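Side-chain contact in fructose 1-phosphate kinase (Staphylococcus aureus, PDB 2JG5), which probably transfers a phosphate from ATP to fructose 1-phosphate, as a member of the pfkB carbohydrate kinase family, and may act on tagatose 6-phosphate too: residues Val214-Gly219 / Ile224-Glu229. Residues are numbered along the deposited sequence; the frame is centred on the assembly and turned at random.
Sequences VIVSLG and IYIDKE
Four backbone hydrogen bonds join Val-214 and Val-216 to Ile-226 and Ile-224; the strands run antiparallel (159° between their directions), and the short link between them makes this a beta hairpin. Val-216 N reaches Ile-224 O at 2.7 Å, with an N-H...O angle of 168°, and Ile-224 N returns a bond to Val-216 O. Val-214 and Ile-226 exchange the second pair, in which Ile-226 N lies 2.7 Å from Val-214 O. Between these hydrogen-bonded pairs sits the non-hydrogen-bonded pair Ile-215 and Tyr-225, where Tyr-225 CA makes a CA-H...O contact of 3.4 Å with Val-214 O, and Ile-215 CA makes one with Ile-224 O.

On the sheet face of Ile-215 and Tyr-225, Ile-215 CG1 meets the tyrosine ring at its edge, near the ring plane, 4.1 Å from CD1. The phenol OH gives a weak hydrogen bond to Asp-227 OD1. Phe-269 and Ile-265 of helix 265-280 pack on this face.

The other face is aliphatic. Ile-226 CG1 lies anti to its carbonyl carbon, and with chi2 at 91° CD1 turns across to Val-216, 3.7 Å from CG2. Past the paired residues, Leu-218 CD1 rests 3.9 Å from Ile-224 CG1. Helix 196-208 covers this side through Val-199 and Val-207.

Backbone hydrogen bonds also join Ile-215 to Ile-178 and Tyr-225 to Ile-232. Paired backbone polar groups and largely apolar side chains on both faces thus let the paired residues lie buried between two helices, linking strand 177-178 to strand 230-235.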
ATOM      1  N   VAL A 214       6.311 -25.730 -27.930  1.00 31.07           N
ATOM      2  CA  VAL A 214       6.564 -25.747 -26.492  1.00 30.91           C
ATOM      3  C   VAL A 214       7.966 -25.221 -26.238  1.00 30.69           C
ATOM      4  O   VAL A 214       8.915 -25.669 -26.876  1.00 30.61           O
ATOM      5  CB  VAL A 214       6.469 -27.189 -25.895  1.00 30.72           C
ATOM      6  CG1 VAL A 214       6.805 -27.202 -24.404  1.00 30.48           C
ATOM      7  CG2 VAL A 214       5.097 -27.807 -26.128  1.00 30.93           C
ATOM      8  N   ILE A 215       8.084 -24.266 -25.321  1.00 30.55           N
ATOM      9  CA  ILE A 215       9.387 -23.854 -24.801  1.00 30.81           C
ATOM     10  C   ILE A 215       9.557 -24.452 -23.420  1.00 30.88           C
ATOM     11  O   ILE A 215       8.697 -24.292 -22.557  1.00 30.57           O
ATOM     12  CB  ILE A 215       9.546 -22.322 -24.717  1.00 30.68           C
ATOM     13  CG1 ILE A 215       9.446 -21.698 -26.105  1.00 30.60           C
ATOM     14  CG2 ILE A 215      10.883 -21.961 -24.083  1.00 30.41           C
ATOM     15  CD1 ILE A 215       9.301 -20.180 -26.078  1.00 31.56           C
ATOM     16  N   VAL A 216      10.657 -25.164 -23.221  1.00 31.48           N
ATOM     17  CA  VAL A 216      10.927 -25.771 -21.933  1.00 31.91           C
ATOM     18  C   VAL A 216      12.108 -25.048 -21.300  1.00 32.92           C
ATOM     19  O   VAL A 216      13.224 -25.041 -21.843  1.00 32.92           O
ATOM     20  CB  VAL A 216      11.186 -27.285 -22.034  1.00 31.82           C
ATOM     21  CG1 VAL A 216      11.418 -27.876 -20.652  1.00 31.51           C
ATOM     22  CG2 VAL A 216      10.025 -27.980 -22.699  1.00 31.52           C
ATOM     23  N   SER A 217      11.843 -24.423 -20.158  1.00 33.49           N
ATOM     24  CA  SER A 217      12.842 -23.659 -19.450  1.00 34.34           C
ATOM     25  C   SER A 217      13.764 -24.590 -18.674  1.00 34.54           C
ATOM     26  O   SER A 217      13.310 -25.488 -17.960  1.00 34.84           O
ATOM     27  CB  SER A 217      12.163 -22.660 -18.512  1.00 34.61           C
ATOM     28  OG  SER A 217      13.112 -21.774 -17.936  1.00 36.30           O
ATOM     29  N   LEU A 218      15.063 -24.377 -18.833  1.00 34.85           N
ATOM     30  CA  LEU A 218      16.068 -25.174 -18.146  1.00 35.24           C
ATOM     31  C   LEU A 218      16.872 -24.317 -17.172  1.00 35.74           C
ATOM     32  O   LEU A 218      17.924 -24.731 -16.682  1.00 35.79           O
ATOM     33  CB  LEU A 218      16.989 -25.859 -19.161  1.00 35.13           C
ATOM     34  CG  LEU A 218      16.319 -26.612 -20.313  1.00 34.76           C
ATOM     35  CD1 LEU A 218      17.361 -27.001 -21.360  1.00 33.86           C
ATOM     36  CD2 LEU A 218      15.545 -27.831 -19.816  1.00 33.26           C
ATOM     37  N   GLY A 219      16.357 -23.121 -16.891  1.00 36.41           N
ATOM     38  CA  GLY A 219      16.993 -22.185 -15.968  1.00 36.73           C
ATOM     39  C   GLY A 219      18.281 -21.649 -16.554  1.00 37.13           C
ATOM     40  O   GLY A 219      18.319 -21.253 -17.724  1.00 37.20           O
ATOM     41  N   ILE A 224      14.774 -25.201 -24.342  1.00 32.03           N
ATOM     42  CA  ILE A 224      14.540 -25.961 -25.557  1.00 31.80           C
ATOM     43  C   ILE A 224      13.185 -25.618 -26.150  1.00 32.15           C
ATOM     44  O   ILE A 224      12.161 -25.642 -25.461  1.00 32.39           O
ATOM     45  CB  ILE A 224      14.686 -27.488 -25.341  1.00 31.68           C
ATOM     46  CG1 ILE A 224      16.133 -27.818 -24.937  1.00 30.14           C
ATOM     47  CG2 ILE A 224      14.262 -28.255 -26.605  1.00 31.21           C
ATOM     48  CD1 ILE A 224      16.375 -29.229 -24.552  1.00 28.68           C
ATOM     49  N   TYR A 225      13.199 -25.281 -27.432  1.00 32.31           N
ATOM     50  CA  TYR A 225      11.979 -25.066 -28.180  1.00 32.23           C
ATOM     51  C   TYR A 225      11.648 -26.377 -28.883  1.00 32.18           C
ATOM     52  O   TYR A 225      12.535 -26.995 -29.476  1.00 31.93           O
ATOM     53  CB  TYR A 225      12.171 -23.936 -29.198  1.00 32.09           C
ATOM     54  CG  TYR A 225      11.033 -23.821 -30.187  1.00 31.97           C
ATOM     55  CD1 TYR A 225       9.958 -22.958 -29.950  1.00 31.65           C
ATOM     56  CD2 TYR A 225      11.019 -24.595 -31.345  1.00 31.84           C
ATOM     57  CE1 TYR A 225       8.915 -22.861 -30.855  1.00 31.55           C
ATOM     58  CE2 TYR A 225       9.979 -24.513 -32.250  1.00 31.75           C
ATOM     59  CZ  TYR A 225       8.936 -23.644 -32.003  1.00 31.84           C
ATOM     60  OH  TYR A 225       7.914 -23.571 -32.912  1.00 32.39           O
ATOM     61  N   ILE A 226      10.388 -26.803 -28.803  1.00 32.10           N
ATOM     62  CA  ILE A 226       9.943 -28.018 -29.496  1.00 32.63           C
ATOM     63  C   ILE A 226       8.727 -27.760 -30.398  1.00 33.31           C
ATOM     64  O   ILE A 226       7.718 -27.207 -29.953  1.00 33.14           O
ATOM     65  CB  ILE A 226       9.614 -29.203 -28.526  1.00 32.21           C
ATOM     66  CG1 ILE A 226      10.748 -29.470 -27.536  1.00 31.90           C
ATOM     67  CG2 ILE A 226       9.299 -30.474 -29.314  1.00 31.69           C
ATOM     68  CD1 ILE A 226      10.629 -28.707 -26.225  1.00 29.63           C
ATOM     69  N   ASP A 227       8.853 -28.204 -31.650  1.00 34.21           N
ATOM     70  CA  ASP A 227       7.860 -28.079 -32.721  1.00 34.96           C
ATOM     71  C   ASP A 227       7.429 -29.471 -33.137  1.00 35.24           C
ATOM     72  O   ASP A 227       8.004 -30.459 -32.673  1.00 35.40           O
ATOM     73  CB  ASP A 227       8.575 -27.493 -33.940  1.00 35.60           C
ATOM     74  CG  ASP A 227       7.847 -26.358 -34.558  1.00 36.10           C
ATOM     75  OD1 ASP A 227       6.849 -25.896 -33.965  1.00 39.39           O
ATOM     76  OD2 ASP A 227       8.301 -25.918 -35.631  1.00 37.22           O
ATOM     77  N   LYS A 228       6.471 -29.561 -34.062  1.00 35.63           N
ATOM     78  CA  LYS A 228       6.167 -30.834 -34.737  1.00 36.24           C
ATOM     79  C   LYS A 228       7.298 -31.196 -35.706  1.00 35.91           C
ATOM     80  O   LYS A 228       7.551 -32.374 -35.973  1.00 36.09           O
ATOM     81  CB  LYS A 228       4.827 -30.760 -35.493  1.00 36.45           C
ATOM     82  CG  LYS A 228       4.257 -32.110 -35.964  1.00 37.13           C
ATOM     83  CD  LYS A 228       3.116 -31.916 -36.992  1.00 37.31           C
ATOM     84  CE  LYS A 228       2.874 -33.164 -37.868  1.00 38.20           C
ATOM     85  NZ  LYS A 228       1.777 -34.071 -37.390  1.00 38.56           N
ATOM     86  N   GLU A 229       7.988 -30.177 -36.213  1.00 35.50           N
ATOM     87  CA  GLU A 229       8.977 -30.369 -37.268  1.00 35.43           C
ATOM     88  C   GLU A 229      10.443 -30.147 -36.847  1.00 34.44           C
ATOM     89  O   GLU A 229      11.353 -30.582 -37.552  1.00 34.83           O
ATOM     90  CB  GLU A 229       8.611 -29.530 -38.511  1.00 35.49           C
ATOM     91  CG  GLU A 229       8.425 -28.026 -38.256  1.00 36.57           C
ATOM     92  CD  GLU A 229       7.704 -27.282 -39.396  1.00 37.57           C
ATOM     93  OE1 GLU A 229       7.801 -27.711 -40.576  1.00 38.24           O
ATOM     94  OE2 GLU A 229       7.041 -26.256 -39.095  1.00 40.09           O
TER